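PDB 5YYL: major royal jelly protein 1 from Apis mellifera, which binds sterol, is the most abundant protein of royal jelly and probably serves as food for developing honeybee larvae. Local coordinates for residues A[314-319]-A[409-414]; A[319-324]-A[341-346]. One frame throughout, in Å; residues are numbered along the deposited sequence.

Contact 1 of 2, residues A[314-319]-A[409-414]; sequences SGVLFF and ELILNT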
ATOM      1  N   SER A 314     -14.979 -25.676 -16.917  1.00 31.27           N
ATOM      2  CA  SER A 314     -16.446 -25.492 -16.862  1.00 32.09           C
ATOM      3  C   SER A 314     -17.304 -26.294 -17.886  1.00 31.86           C
ATOM      4  O   SER A 314     -18.540 -26.201 -17.865  1.00 33.21           O
ATOM      5  CB  SER A 314     -16.767 -23.996 -16.982  1.00 31.28           C
ATOM      6  OG  SER A 314     -16.236 -23.457 -18.178  1.00 30.93           O
ATOM      7  N   GLY A 315     -16.670 -27.065 -18.770  1.00 29.82           N
ATOM      8  CA  GLY A 315     -17.387 -28.003 -19.645  1.00 28.46           C
ATOM      9  C   GLY A 315     -17.756 -27.472 -21.026  1.00 26.95           C
ATOM     10  O   GLY A 315     -18.629 -28.036 -21.667  1.00 25.19           O
ATOM     11  N   VAL A 316     -17.092 -26.407 -21.490  1.00 26.04           N
ATOM     12  CA  VAL A 316     -17.292 -25.877 -22.842  1.00 26.02           C
ATOM     13  C   VAL A 316     -16.185 -26.394 -23.767  1.00 27.36           C
ATOM     14  O   VAL A 316     -14.994 -26.173 -23.495  1.00 26.77           O
ATOM     15  CB  VAL A 316     -17.237 -24.346 -22.850  1.00 26.14           C
ATOM     16  CG1 VAL A 316     -17.586 -23.806 -24.231  1.00 26.29           C
ATOM     17  CG2 VAL A 316     -18.182 -23.780 -21.787  1.00 27.10           C
ATOM     18  N   LEU A 317     -16.574 -27.083 -24.845  1.00 27.92           N
ATOM     19  CA  LEU A 317     -15.633 -27.589 -25.867  1.00 28.00           C
ATOM     20  C   LEU A 317     -15.488 -26.546 -26.965  1.00 26.88           C
ATOM     21  O   LEU A 317     -16.481 -26.147 -27.565  1.00 25.90           O
ATOM     22  CB  LEU A 317     -16.142 -28.877 -26.514  1.00 29.41           C
ATOM     23  CG  LEU A 317     -15.383 -29.419 -27.751  1.00 31.67           C
ATOM     24  CD1 LEU A 317     -14.155 -30.235 -27.361  1.00 32.31           C
ATOM     25  CD2 LEU A 317     -16.291 -30.250 -28.662  1.00 31.09           C
ATOM     26  N   PHE A 318     -14.249 -26.142 -27.237  1.00 24.80           N
ATOM     27  CA  PHE A 318     -13.930 -25.263 -28.346  1.00 23.09           C
ATOM     28  C   PHE A 318     -13.224 -26.061 -29.418  1.00 23.08           C
ATOM     29  O   PHE A 318     -12.509 -27.023 -29.115  1.00 21.96           O
ATOM     30  CB  PHE A 318     -13.044 -24.119 -27.893  1.00 22.78           C
ATOM     31  CG  PHE A 318     -13.751 -23.126 -27.035  1.00 22.97           C
ATOM     32  CD1 PHE A 318     -14.346 -22.011 -27.602  1.00 23.07           C
ATOM     33  CD2 PHE A 318     -13.823 -23.308 -25.660  1.00 23.13           C
ATOM     34  CE1 PHE A 318     -15.015 -21.092 -26.817  1.00 23.66           C
ATOM     35  CE2 PHE A 318     -14.489 -22.394 -24.866  1.00 23.83           C
ATOM     36  CZ  PHE A 318     -15.090 -21.285 -25.446  1.00 24.08           C
ATOM     37  N   PHE A 319     -13.430 -25.648 -30.668  1.00 22.43           N
ATOM     38  CA  PHE A 319     -12.830 -26.315 -31.808  1.00 22.40           C
ATOM     39  C   PHE A 319     -12.749 -25.425 -33.035  1.00 21.91           C
ATOM     40  O   PHE A 319     -13.647 -24.638 -33.306  1.00 22.24           O
ATOM     41  CB  PHE A 319     -13.602 -27.590 -32.136  1.00 22.99           C
ATOM     42  CG  PHE A 319     -15.072 -27.383 -32.329  1.00 24.54           C
ATOM     43  CD1 PHE A 319     -15.574 -27.027 -33.568  1.00 24.77           C
ATOM     44  CD2 PHE A 319     -15.963 -27.569 -31.267  1.00 25.55           C
ATOM     45  CE1 PHE A 319     -16.932 -26.835 -33.749  1.00 25.19           C
ATOM     46  CE2 PHE A 319     -17.325 -27.384 -31.443  1.00 25.55           C
ATOM     47  CZ  PHE A 319     -17.808 -27.018 -32.687  1.00 25.58           C
ATOM     48  N   GLU A 409     -16.515 -14.328 -21.524  1.00 31.67           N
ATOM     49  CA  GLU A 409     -16.826 -13.225 -22.456  1.00 33.44           C
ATOM     50  C   GLU A 409     -17.102 -13.696 -23.907  1.00 31.85           C
ATOM     51  O   GLU A 409     -17.857 -13.068 -24.646  1.00 33.27           O
ATOM     52  CB  GLU A 409     -15.699 -12.173 -22.448  1.00 37.24           C
ATOM     53  CG  GLU A 409     -16.135 -10.753 -22.805  1.00 43.45           C
ATOM     54  CD  GLU A 409     -15.083  -9.655 -22.525  1.00 50.61           C
ATOM     55  OE1 GLU A 409     -15.039  -8.662 -23.303  1.00 57.16           O
ATOM     56  OE2 GLU A 409     -14.313  -9.743 -21.533  1.00 51.24           O
ATOM     57  N   LEU A 410     -16.493 -14.804 -24.311  1.00 28.77           N
ATOM     58  CA  LEU A 410     -16.594 -15.305 -25.685  1.00 27.08           C
ATOM     59  C   LEU A 410     -17.955 -15.970 -25.915  1.00 25.64           C
ATOM     60  O   LEU A 410     -18.558 -15.808 -26.967  1.00 29.13           O
ATOM     61  CB  LEU A 410     -15.427 -16.284 -25.934  1.00 28.02           C
ATOM     62  CG  LEU A 410     -14.843 -16.644 -27.302  1.00 28.19           C
ATOM     63  CD1 LEU A 410     -14.659 -15.447 -28.209  1.00 28.25           C
ATOM     64  CD2 LEU A 410     -13.517 -17.358 -27.112  1.00 27.87           C
ATOM     65  N   ILE A 411     -18.448 -16.674 -24.908  1.00 23.93           N
ATOM     66  CA  ILE A 411     -19.667 -17.470 -25.001  1.00 24.16           C
ATOM     67  C   ILE A 411     -20.915 -16.848 -24.338  1.00 24.44           C
ATOM     68  O   ILE A 411     -22.012 -17.365 -24.521  1.00 22.76           O
ATOM     69  CB  ILE A 411     -19.467 -18.884 -24.412  1.00 24.09           C
ATOM     70  CG1 ILE A 411     -19.256 -18.833 -22.882  1.00 24.89           C
ATOM     71  CG2 ILE A 411     -18.327 -19.582 -25.119  1.00 24.44           C
ATOM     72  CD1 ILE A 411     -18.833 -20.151 -22.262  1.00 24.71           C
ATOM     73  N   LEU A 412     -20.752 -15.749 -23.598  1.00 24.61           N
ATOM     74  CA  LEU A 412     -21.850 -15.099 -22.875  1.00 25.14           C
ATOM     75  C   LEU A 412     -22.998 -14.762 -23.806  1.00 24.74           C
ATOM     76  O   LEU A 412     -22.768 -14.241 -24.892  1.00 25.40           O
ATOM     77  CB  LEU A 412     -21.372 -13.787 -22.215  1.00 25.95           C
ATOM     78  CG  LEU A 412     -22.371 -13.069 -21.287  1.00 25.10           C
ATOM     79  CD1 LEU A 412     -22.669 -13.903 -20.049  1.00 25.08           C
ATOM     80  CD2 LEU A 412     -21.806 -11.714 -20.903  1.00 24.59           C
ATOM     81  N   ASN A 413     -24.226 -15.026 -23.353  1.00 24.57           N
ATOM     82  CA  ASN A 413     -25.443 -14.860 -24.165  1.00 24.45           C
ATOM     83  C   ASN A 413     -25.400 -15.672 -25.486  1.00 24.81           C
ATOM     84  O   ASN A 413     -25.816 -15.169 -26.549  1.00 25.27           O
ATOM     85  CB  ASN A 413     -25.704 -13.365 -24.480  1.00 23.59           C
ATOM     86  CG  ASN A 413     -25.664 -12.473 -23.248  1.00 23.01           C
ATOM     87  OD1 ASN A 413     -26.036 -12.885 -22.166  1.00 23.17           O
ATOM     88  ND2 ASN A 413     -25.218 -11.233 -23.421  1.00 23.24           N
ATOM     89  N   THR A 414     -24.849 -16.885 -25.429  1.00 24.77           N
ATOM     90  CA  THR A 414     -24.869 -17.816 -26.568  1.00 26.64           C
ATOM     91  C   THR A 414     -25.195 -19.194 -26.036  1.00 27.51           C
ATOM     92  O   THR A 414     -25.073 -19.432 -24.835  1.00 26.12           O
ATOM     93  CB  THR A 414     -23.526 -17.894 -27.365  1.00 26.85           C
ATOM     94  OG1 THR A 414     -22.570 -18.697 -26.665  1.00 27.22           O
ATOM     95  CG2 THR A 414     -22.929 -16.505 -27.628  1.00 26.85           C
TER
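Phe318 and Val316 meet Leu410 and Ile411 through apolar side chains alone. Phe318 and Val316 are two apart on strand 316-321 and point to the same face. Leu410 and Ile411 are the last two residues of helix 407-411.

Ile411 makes most of the apolar contact, with one branch for each partner. Its CG2 methyl reaches the far end of the Phe318 ring, 3.7 Å from CZ. The two side chains cross at about a right angle. The other branch ends in CD1, which meets Val316 CG2 tip to tip at 3.7 Å. Chi1 of 68° sets CG1 between the backbone N and the carbonyl carbon, while chi2 of -171° extends the chain, and this carries CD1 to the valine. Leu410 adds its CD2 methyl, 4.0 Å from Phe318 CE1, so the ring end touches two neighbouring residues of the helix.

The polar interaction is local to 409-414. The helix ends at Ile411, and a type II beta turn runs from there to Thr414. Thr414 OG1 donates a hydrogen bond of 2.6 Å to Ile411 O, tilted out of the carbonyl plane, and so ties the two ends of the turn together. Within the turn, Asn413 ND2 hydrogen-bonds to the backbone oxygens of Glu409 and Leu412 of a second subunit.

The contact thus sets the end of helix 407-411 against one sheet of the beta-propeller-like domain. Strands 306-311 and 326-331 flank strand 316-321, and Phe318 also packs on Val310, Leu327 and Cys329 from these neighbours.

Contact 2 of 2, residues A[319-324]-A[341-346]; sequences FGLVGD and IRTVAQ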
ATOM      1  N   PHE A 319     -13.430 -25.648 -30.668  1.00 22.43           N
ATOM      2  CA  PHE A 319     -12.830 -26.315 -31.808  1.00 22.40           C
ATOM      3  C   PHE A 319     -12.749 -25.425 -33.035  1.00 21.91           C
ATOM      4  O   PHE A 319     -13.647 -24.638 -33.306  1.00 22.24           O
ATOM      5  CB  PHE A 319     -13.602 -27.590 -32.136  1.00 22.99           C
ATOM      6  CG  PHE A 319     -15.072 -27.383 -32.329  1.00 24.54           C
ATOM      7  CD1 PHE A 319     -15.574 -27.027 -33.568  1.00 24.77           C
ATOM      8  CD2 PHE A 319     -15.963 -27.569 -31.267  1.00 25.55           C
ATOM      9  CE1 PHE A 319     -16.932 -26.835 -33.749  1.00 25.19           C
ATOM     10  CE2 PHE A 319     -17.325 -27.384 -31.443  1.00 25.55           C
ATOM     11  CZ  PHE A 319     -17.808 -27.018 -32.687  1.00 25.58           C
ATOM     12  N   GLY A 320     -11.668 -25.577 -33.790  1.00 21.86           N
ATOM     13  CA  GLY A 320     -11.454 -24.810 -34.988  1.00 21.85           C
ATOM     14  C   GLY A 320     -12.197 -25.422 -36.162  1.00 22.42           C
ATOM     15  O   GLY A 320     -12.180 -26.631 -36.354  1.00 21.77           O
ATOM     16  N   LEU A 321     -12.819 -24.561 -36.962  1.00 23.15           N
ATOM     17  CA  LEU A 321     -13.581 -24.974 -38.112  1.00 23.04           C
ATOM     18  C   LEU A 321     -12.770 -24.597 -39.348  1.00 24.17           C
ATOM     19  O   LEU A 321     -12.707 -23.443 -39.718  1.00 25.25           O
ATOM     20  CB  LEU A 321     -14.943 -24.291 -38.077  1.00 22.98           C
ATOM     21  CG  LEU A 321     -15.868 -24.830 -36.969  1.00 21.96           C
ATOM     22  CD1 LEU A 321     -16.863 -23.803 -36.469  1.00 21.33           C
ATOM     23  CD2 LEU A 321     -16.613 -26.074 -37.416  1.00 21.98           C
ATOM     24  N   VAL A 322     -12.177 -25.601 -39.983  1.00 26.40           N
ATOM     25  CA  VAL A 322     -11.185 -25.446 -41.060  1.00 28.73           C
ATOM     26  C   VAL A 322     -11.686 -24.623 -42.253  1.00 30.72           C
ATOM     27  O   VAL A 322     -11.015 -23.706 -42.720  1.00 32.49           O
ATOM     28  CB  VAL A 322     -10.711 -26.834 -41.590  1.00 29.85           C
ATOM     29  CG1 VAL A 322      -9.771 -26.673 -42.785  1.00 30.41           C
ATOM     30  CG2 VAL A 322      -9.996 -27.634 -40.508  1.00 30.32           C
ATOM     31  N   GLY A 323     -12.860 -24.964 -42.751  1.00 33.05           N
ATOM     32  CA  GLY A 323     -13.396 -24.311 -43.941  1.00 35.56           C
ATOM     33  C   GLY A 323     -13.714 -22.852 -43.703  1.00 38.51           C
ATOM     34  O   GLY A 323     -13.234 -21.978 -44.434  1.00 40.13           O
ATOM     35  N   ASP A 324     -14.480 -22.597 -42.640  1.00 39.68           N
ATOM     36  CA  ASP A 324     -14.946 -21.253 -42.308  1.00 40.60           C
ATOM     37  C   ASP A 324     -13.841 -20.353 -41.722  1.00 39.42           C
ATOM     38  O   ASP A 324     -14.004 -19.131 -41.680  1.00 40.00           O
ATOM     39  CB  ASP A 324     -16.141 -21.328 -41.335  1.00 44.29           C
ATOM     40  CG  ASP A 324     -17.250 -22.314 -41.808  1.00 49.70           C
ATOM     41  OD1 ASP A 324     -17.267 -22.685 -43.011  1.00 52.51           O
ATOM     42  OD2 ASP A 324     -18.090 -22.738 -40.970  1.00 49.94           O
ATOM     43  N   ILE A 341     -24.387 -26.302 -31.295  1.00 34.09           N
ATOM     44  CA  ILE A 341     -23.090 -25.896 -31.822  1.00 32.71           C
ATOM     45  C   ILE A 341     -23.194 -24.463 -32.354  1.00 33.32           C
ATOM     46  O   ILE A 341     -24.031 -24.180 -33.210  1.00 32.90           O
ATOM     47  CB  ILE A 341     -22.629 -26.872 -32.926  1.00 30.68           C
ATOM     48  CG1 ILE A 341     -22.356 -28.221 -32.276  1.00 31.38           C
ATOM     49  CG2 ILE A 341     -21.395 -26.366 -33.660  1.00 29.66           C
ATOM     50  CD1 ILE A 341     -22.234 -29.375 -33.240  1.00 31.86           C
ATOM     51  N   ARG A 342     -22.354 -23.564 -31.842  1.00 34.21           N
ATOM     52  CA  ARG A 342     -22.281 -22.187 -32.354  1.00 37.57           C
ATOM     53  C   ARG A 342     -20.848 -21.811 -32.705  1.00 35.95           C
ATOM     54  O   ARG A 342     -19.895 -22.349 -32.119  1.00 37.18           O
ATOM     55  CB  ARG A 342     -22.885 -21.171 -31.348  1.00 41.42           C
ATOM     56  CG  ARG A 342     -24.343 -21.430 -30.921  1.00 45.34           C
ATOM     57  CD  ARG A 342     -25.434 -20.869 -31.857  1.00 45.75           C
ATOM     58  NE  ARG A 342     -26.710 -21.595 -31.762  1.00 46.87           N
ATOM     59  CZ  ARG A 342     -27.806 -21.152 -31.143  1.00 44.89           C
ATOM     60  N   THR A 343     -20.688 -20.921 -33.686  1.00 34.68           N
ATOM     61  CA  THR A 343     -19.369 -20.388 -34.010  1.00 35.34           C
ATOM     62  C   THR A 343     -19.217 -19.053 -33.289  1.00 34.04           C
ATOM     63  O   THR A 343     -20.059 -18.187 -33.407  1.00 32.35           O
ATOM     64  CB  THR A 343     -19.083 -20.264 -35.525  1.00 35.07           C
ATOM     65  OG1 THR A 343     -19.448 -18.972 -35.992  1.00 33.20           O
ATOM     66  CG2 THR A 343     -19.816 -21.343 -36.311  1.00 37.14           C
ATOM     67  N   VAL A 344     -18.117 -18.912 -32.549  1.00 33.95           N
ATOM     68  CA  VAL A 344     -17.937 -17.838 -31.584  1.00 35.20           C
ATOM     69  C   VAL A 344     -16.951 -16.747 -32.028  1.00 33.43           C
ATOM     70  O   VAL A 344     -17.008 -15.647 -31.527  1.00 32.89           O
ATOM     71  CB  VAL A 344     -17.505 -18.474 -30.243  1.00 37.25           C
ATOM     72  CG1 VAL A 344     -16.000 -18.750 -30.183  1.00 37.78           C
ATOM     73  CG2 VAL A 344     -17.954 -17.630 -29.088  1.00 39.00           C
ATOM     74  N   ALA A 345     -16.027 -17.071 -32.923  1.00 32.66           N
ATOM     75  CA  ALA A 345     -15.214 -16.058 -33.588  1.00 31.88           C
ATOM     76  C   ALA A 345     -14.869 -16.544 -34.994  1.00 32.60           C
ATOM     77  O   ALA A 345     -14.917 -17.744 -35.285  1.00 32.38           O
ATOM     78  CB  ALA A 345     -13.954 -15.792 -32.795  1.00 30.85           C
ATOM     79  N   GLN A 346     -14.537 -15.608 -35.872  1.00 35.00           N
ATOM     80  CA  GLN A 346     -14.186 -15.948 -37.253  1.00 39.15           C
ATOM     81  C   GLN A 346     -13.430 -14.797 -37.911  1.00 40.47           C
ATOM     82  O   GLN A 346     -13.770 -13.653 -37.713  1.00 42.10           O
ATOM     83  CB  GLN A 346     -15.446 -16.370 -38.057  1.00 39.83           C
ATOM     84  CG  GLN A 346     -15.967 -15.495 -39.199  1.00 42.40           C
ATOM     85  CD  GLN A 346     -15.117 -15.607 -40.442  1.00 46.44           C
ATOM     86  OE1 GLN A 346     -14.639 -16.691 -40.764  1.00 48.87           O
ATOM     87  NE2 GLN A 346     -14.883 -14.485 -41.122  1.00 52.33           N
TER
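Phe319 and Ile341 touch across a four-stranded antiparallel sheet, consistent with a blade of the beta-propeller fold to which this family is related. Strand 316-321 and the outermost strand 342-346 are not direct neighbours. Strand 326-331 runs between them, so the contact is made by side chains reaching over it.

Phe319 can be followed outward. From CB, chi1 of 54° places CG between the backbone N and the carbonyl carbon. The ring then extends toward the 341-346 segment. On the way, CE1 has Leu321 CD2, from the same strand as the phenylalanine, at 3.8 Å, in the ring plane at the edge. CZ then meets the CG2 methyl of Ile341 at 3.8 Å. This methyl lies at the ring edge, near the ring plane. It is the branch of Ile341 that stands anti to the backbone N. Phe319 also packs on Lys309, and Ile341 on Ile301.

Leu321 forms the second bridge. Its other methyl, CD1, is 3.8 Å from Thr343 CG2, and the two side chains cross at about a right angle.

Further along, Val344 and Ala345 both face Leu327 on the middle strand, a classic beta bulge. The backbone of strand 326-331 joins both sides: Phe319 pairs with Gly328, and Arg342 with Cys329. After Leu321 the chain leaves the strand, and 322-324 take helical backbone angles. At this end of the segment, the backbone Gly323 N is held by a hydrogen bond to the side-chain hydroxyl Thr304 OG1.

From the N terminus, the chain first passes through 314-324, which opens both contacts. Phe319 belongs to each, and both draw on strand 316-321. The chain then runs out along strand 326-331 and returns as strand 342-346, where contact 2 closes a short loop within one sheet. About sixty residues later it reaches helix 407-411, and contact 1 closes the longer loop. Contact 2 is therefore nested inside contact 1. Their centres lie about 12 Å apart. Val344 of contact 2, on the outermost strand, packs on Phe318 of contact 1. Contact 2 ties strands within the sheet, and contact 1 ties that sheet to the helix.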